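Local coordinates for glycoside hydrolase family 16 protein (Akkermansia muciniphila, PDB 6T2N) that probably hydrolyses beta-galactosidic linkages within mucin O-glycan chains as an endo-acting glycanase, which would help a gut bacterium begin the breakdown of mucin, at residues A[52-56]-A[57-61]; A[303-306]-A[307-311]. All blocks are in the same frame, centred on the assembly; numbering follows the deposited sequence.

Contact 1. Residues A[52-56]-A[57-61]; sequences WVYVW and GDEFN. With CA (calcium ion), chain C.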
loop_
_atom_site.group_PDB
_atom_site.type_symbol
_atom_site.label_atom_id
_atom_site.label_comp_id
_atom_site.label_asym_id
_atom_site.label_seq_id
_atom_site.Cartn_x
_atom_site.Cartn_y
_atom_site.Cartn_z
ATOM N N TRP A 52 -0.448 11.632 20.950
ATOM C CA TRP A 52 -0.840 10.467 20.121
ATOM C C TRP A 52 -1.259 9.331 21.049
ATOM O O TRP A 52 -0.880 9.369 22.225
ATOM C CB TRP A 52 0.343 10.012 19.276
ATOM C CG TRP A 52 0.733 11.004 18.233
ATOM C CD1 TRP A 52 1.826 11.819 18.225
ATOM C CD2 TRP A 52 0.024 11.272 17.019
ATOM N NE1 TRP A 52 1.853 12.564 17.077
ATOM C CE2 TRP A 52 0.763 12.248 16.318
ATOM C CE3 TRP A 52 -1.149 10.763 16.463
ATOM C CZ2 TRP A 52 0.351 12.762 15.097
ATOM C CZ3 TRP A 52 -1.548 11.256 15.242
ATOM C CH2 TRP A 52 -0.820 12.260 14.584
ATOM N N VAL A 53 -1.982 8.335 20.546
ATOM C CA VAL A 53 -2.255 7.097 21.329
ATOM C C VAL A 53 -2.577 5.980 20.337
ATOM O O VAL A 53 -3.384 6.271 19.398
ATOM C CB VAL A 53 -3.323 7.271 22.440
ATOM C CG1 VAL A 53 -4.502 8.146 22.070
ATOM C CG2 VAL A 53 -3.833 5.930 22.942
ATOM N N TYR A 54 -1.905 4.817 20.533
ATOM C CA TYR A 54 -2.061 3.552 19.771
ATOM C C TYR A 54 -3.551 3.263 19.665
ATOM O O TYR A 54 -4.276 3.399 20.650
ATOM C CB TYR A 54 -1.357 2.362 20.445
ATOM C CG TYR A 54 -1.067 1.153 19.574
ATOM C CD1 TYR A 54 0.001 1.162 18.697
ATOM C CD2 TYR A 54 -1.824 -0.009 19.622
ATOM C CE1 TYR A 54 0.297 0.078 17.884
ATOM C CE2 TYR A 54 -1.529 -1.114 18.826
ATOM C CZ TYR A 54 -0.454 -1.082 17.949
ATOM O OH TYR A 54 -0.092 -2.126 17.114
ATOM N N VAL A 55 -3.982 2.897 18.469
ATOM C CA VAL A 55 -5.406 2.596 18.147
ATOM C C VAL A 55 -5.490 1.223 17.473
ATOM O O VAL A 55 -6.531 0.574 17.649
ATOM C CB VAL A 55 -6.034 3.686 17.250
ATOM C CG1 VAL A 55 -7.549 3.549 17.218
ATOM C CG2 VAL A 55 -5.632 5.101 17.671
ATOM N N TRP A 56 -4.469 0.821 16.703
ATOM C CA TRP A 56 -4.493 -0.430 15.903
ATOM C C TRP A 56 -3.099 -0.725 15.362
ATOM O O TRP A 56 -2.328 0.235 15.118
ATOM C CB TRP A 56 -5.529 -0.302 14.781
ATOM C CG TRP A 56 -5.864 -1.540 14.004
ATOM C CD1 TRP A 56 -6.955 -2.345 14.170
ATOM C CD2 TRP A 56 -5.171 -2.057 12.852
ATOM N NE1 TRP A 56 -6.970 -3.342 13.233
ATOM C CE2 TRP A 56 -5.898 -3.177 12.401
ATOM C CE3 TRP A 56 -4.026 -1.666 12.153
ATOM C CZ2 TRP A 56 -5.509 -3.905 11.286
ATOM C CZ3 TRP A 56 -3.641 -2.380 11.049
ATOM C CH2 TRP A 56 -4.382 -3.480 10.621
ATOM N N GLY A 57 -2.792 -2.019 15.219
ATOM C CA GLY A 57 -1.542 -2.471 14.588
ATOM C C GLY A 57 -1.177 -3.925 14.881
ATOM O O GLY A 57 -2.039 -4.808 15.180
ATOM N N ASP A 58 0.097 -4.207 14.691
ATOM C CA ASP A 58 0.585 -5.598 14.536
ATOM C C ASP A 58 2.105 -5.511 14.581
ATOM O O ASP A 58 2.701 -4.701 13.814
ATOM C CB ASP A 58 0.040 -6.292 13.274
ATOM C CG ASP A 58 -0.157 -7.801 13.404
ATOM O OD1 ASP A 58 0.694 -8.454 14.080
ATOM O OD2 ASP A 58 -1.173 -8.310 12.838
ATOM N N GLU A 59 2.676 -6.241 15.532
ATOM C CA GLU A 59 4.137 -6.365 15.664
ATOM C C GLU A 59 4.504 -7.699 15.033
ATOM O O GLU A 59 5.685 -7.895 14.798
ATOM C CB GLU A 59 4.506 -6.128 17.124
ATOM C CG GLU A 59 3.789 -4.901 17.681
ATOM C CD GLU A 59 4.086 -3.611 16.833
ATOM O OE1 GLU A 59 5.312 -3.296 16.860
ATOM O OE2 GLU A 59 3.135 -2.883 16.359
ATOM N N PHE A 60 3.498 -8.504 14.671
ATOM C CA PHE A 60 3.671 -9.785 13.948
ATOM C C PHE A 60 4.551 -10.702 14.767
ATOM O O PHE A 60 5.621 -11.077 14.282
ATOM C CB PHE A 60 4.363 -9.555 12.608
ATOM C CG PHE A 60 3.516 -8.739 11.667
ATOM C CD1 PHE A 60 2.273 -9.219 11.258
ATOM C CD2 PHE A 60 3.937 -7.484 11.234
ATOM C CE1 PHE A 60 1.472 -8.453 10.423
ATOM C CE2 PHE A 60 3.141 -6.733 10.389
ATOM C CZ PHE A 60 1.917 -7.226 9.987
ATOM N N ASN A 61 4.141 -10.953 16.001
ATOM C CA ASN A 61 4.859 -11.852 16.934
ATOM C C ASN A 61 4.085 -13.152 17.057
ATOM O O ASN A 61 4.580 -14.043 17.732
ATOM C CB ASN A 61 5.023 -11.207 18.305
ATOM C CG ASN A 61 6.064 -10.120 18.228
ATOM O OD1 ASN A 61 7.086 -10.326 17.569
ATOM N ND2 ASN A 61 5.770 -8.962 18.812
HETATM CA CA CA C . 7.859 -7.052 14.778
#

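Contact 2. Residues A[303-306]-A[307-311]; sequences QTKE and HAQQA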
loop_
_atom_site.group_PDB
_atom_site.type_symbol
_atom_site.label_atom_id
_atom_site.label_comp_id
_atom_site.label_asym_id
_atom_site.label_seq_id
_atom_site.Cartn_x
_atom_site.Cartn_y
_atom_site.Cartn_z
ATOM N N GLN A 303 -3.718 8.058 16.900
ATOM C CA GLN A 303 -4.687 9.196 16.770
ATOM C C GLN A 303 -4.659 10.114 18.007
ATOM O O GLN A 303 -4.791 9.624 19.137
ATOM C CB GLN A 303 -6.130 8.682 16.601
ATOM C CG GLN A 303 -6.427 8.094 15.204
ATOM C CD GLN A 303 -7.955 7.752 14.981
ATOM O OE1 GLN A 303 -8.513 7.239 16.031
ATOM N NE2 GLN A 303 -8.527 7.882 13.689
ATOM N N THR A 304 -4.561 11.427 17.811
ATOM C CA THR A 304 -4.839 12.408 18.898
ATOM C C THR A 304 -6.358 12.482 19.067
ATOM O O THR A 304 -7.078 12.031 18.130
ATOM C CB THR A 304 -4.192 13.784 18.660
ATOM O OG1 THR A 304 -4.764 14.469 17.541
ATOM C CG2 THR A 304 -2.692 13.683 18.472
ATOM N N LYS A 305 -6.815 12.982 20.221
ATOM C CA LYS A 305 -8.232 13.348 20.468
ATOM C C LYS A 305 -8.736 14.050 19.205
ATOM O O LYS A 305 -9.849 13.731 18.716
ATOM C CB LYS A 305 -8.319 14.288 21.674
ATOM C CG LYS A 305 -9.726 14.739 22.057
ATOM C CD LYS A 305 -10.290 14.066 23.309
ATOM C CE LYS A 305 -9.827 14.709 24.604
ATOM N NZ LYS A 305 -10.119 13.868 25.787
ATOM N N GLU A 306 -7.884 14.950 18.705
ATOM C CA GLU A 306 -8.095 15.810 17.519
ATOM C C GLU A 306 -8.437 14.950 16.281
ATOM O O GLU A 306 -9.445 15.252 15.599
ATOM C CB GLU A 306 -6.825 16.656 17.371
ATOM C CG GLU A 306 -6.905 17.736 16.301
ATOM C CD GLU A 306 -7.753 18.943 16.666
ATOM O OE1 GLU A 306 -8.416 18.904 17.740
ATOM O OE2 GLU A 306 -7.750 19.917 15.875
ATOM N N HIS A 307 -7.635 13.917 15.974
ATOM C CA HIS A 307 -7.741 13.084 14.709
ATOM C C HIS A 307 -9.025 12.210 14.693
ATOM O O HIS A 307 -9.720 12.159 13.561
ATOM C CB HIS A 307 -6.589 12.093 14.484
ATOM C CG HIS A 307 -5.258 12.900 14.109
ATOM N ND1 HIS A 307 -4.345 13.368 15.062
ATOM C CD2 HIS A 307 -4.636 13.334 12.871
ATOM C CE1 HIS A 307 -3.243 13.998 14.460
ATOM N NE2 HIS A 307 -3.396 14.056 13.087
ATOM N N ALA A 308 -9.418 11.692 15.851
ATOM C CA ALA A 308 -10.709 10.972 16.009
ATOM C C ALA A 308 -11.905 11.943 15.996
ATOM O O ALA A 308 -12.987 11.514 15.534
ATOM C CB ALA A 308 -10.646 10.194 17.286
ATOM N N GLN A 309 -11.714 13.167 16.514
ATOM C CA GLN A 309 -12.684 14.303 16.500
ATOM C C GLN A 309 -13.070 14.655 15.045
ATOM O O GLN A 309 -14.308 14.630 14.713
ATOM C CB GLN A 309 -12.026 15.494 17.206
ATOM C CG GLN A 309 -12.973 16.538 17.775
ATOM C CD GLN A 309 -12.759 16.708 19.261
ATOM O OE1 GLN A 309 -11.712 16.345 19.813
ATOM N NE2 GLN A 309 -13.753 17.287 19.920
ATOM N N GLN A 310 -12.062 14.983 14.212
ATOM C CA GLN A 310 -12.263 15.455 12.813
ATOM C C GLN A 310 -13.044 14.371 12.035
ATOM O O GLN A 310 -13.898 14.758 11.208
ATOM C CB GLN A 310 -10.939 15.885 12.128
ATOM C CG GLN A 310 -10.251 17.200 12.661
ATOM C CD GLN A 310 -8.842 17.354 11.926
ATOM O OE1 GLN A 310 -8.546 16.898 10.820
ATOM N NE2 GLN A 310 -7.931 17.962 12.578
ATOM N N ALA A 311 -12.831 13.074 12.317
ATOM C CA ALA A 311 -13.357 11.910 11.551
ATOM C C ALA A 311 -14.889 11.883 11.529
ATOM O O ALA A 311 -15.509 11.729 10.456
ATOM C CB ALA A 311 -12.826 10.640 12.185
#

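Contact 1. Residues A[52-56]-A[57-61]
The Tyr54 ring reaches across to Gly57 and carries the backbone oxygen of Trp56 over one face, with that Trp56 O lying 3.6 Å above the ring plane and displaced toward the rim. Gly57 N approaches the same ring obliquely, 3.7 Å from Tyr54 CZ. With CG anti to the backbone N (chi1 -161°), Tyr54 is swung forward along the chain, which carries its OH over Gly57 and to 3.4 Å from Glu59 OE2. The indole of Trp56 borders the start of the next strand, its CE3 being 3.6 Å from Gly57 CA. Phe60, in turn, takes Asp58 CB on one face, 3.8 Å above the ring and toward its rim. The chain turns a corner at Trp56, where Val55 and Trp56 both face Phe301 of strand 292-302, a classic beta bulge. Trp56 meets Phe143 and Trp70, both outside the two segments, edge-to-face and makes a cation-pi contact with Lys141. An alanine here would strip away the indole, which would probably leave Phe143 and Trp70 without the ring they meet and Lys141 without its aromatic partner. Beyond the bulge an Asx turn bends the chain: Phe60 N donates to Asp58 OD1 over 2.9 Å, on the anti side and 21° out of the carboxylate plane, while Asp58 OD2 is held by Trp70 NE1. Glu59 is divided between two tasks, its carboxylate forming a salt bridge to Arg300 and its backbone O binding the calcium ion at 2.3 Å, beside the backbone oxygens of Gly98 and Asp297.

Contact 2. Residues A[303-306]-A[307-311]
Thr304 and His307 hold the start of helix 305-311 through their side chains, in an example of how a threonine at the N-cap can use the residue three positions on. Thr304 OG1 and His307 ND1 are hydrogen-bonded at 2.7 Å, the hydroxyl arriving at the edge of the imidazole and near its plane. The threonine torsion (chi1 67°) sets OG1 between its own backbone N and carbonyl carbon, turned to the first helical turn. A second, weak bond runs to the same ring nitrogen, from Thr304 N to His307 ND1 at 3.4 Å, and resembles one half of a capping box with histidine in the acceptor's place.

Backbone bonds take over from there. Ala308 N donates to Thr304 O at 3.3 Å, and His307 N adds a weak bond to that same oxygen. The i to i+4 helix bonds continue with Gln309 N to Lys305 O at 2.9 Å and Gln310 N to Glu306 O at 3.0 Å.

Two amides bond outside the segments: Gln303 NE2 to the carbonyl of Phe145, just ahead of the helix, and Gln310 OE1, from within it, to Lys233 N.

Van der Waals contact comes from Gln303. Its CB lies 4.0 Å from His307 CB, and its chain extends beyond CG to place Gln303 OE1 3.9 Å from Ala308 CB. The His307 ring also stacks on Trp52.

One short bond and one weak one at ND1, with Trp52 stacked on the ring, probably limit the rotation of the imidazole. Its place in the first turn, where helix N-H groups gather, might disfavour a positive charge on the ring, though Asp232, which the His307 side chain also touches, could offset this.

In the fold
Contact 1 and contact 2 lie near opposite ends of the modelled chain, yet their centres are only about 17 Å apart. Strand 292-302 joins them: residues 53 to 58 run along the strand and the residue after it through backbone bonds to Val299, Phe301 and Gln303, and the strand leads into helix 305-311. The two meet directly where Val53 O lies 3.1 Å from Gln303 N, a probable hydrogen bond. Strand 57-58 and strand 292-302 belong to the antiparallel sheet of the beta-sandwich, consistent with the jelly roll of family 16. Residues 52-61 therefore run beside the last strand, between the start of the C-terminal helix and the calcium site.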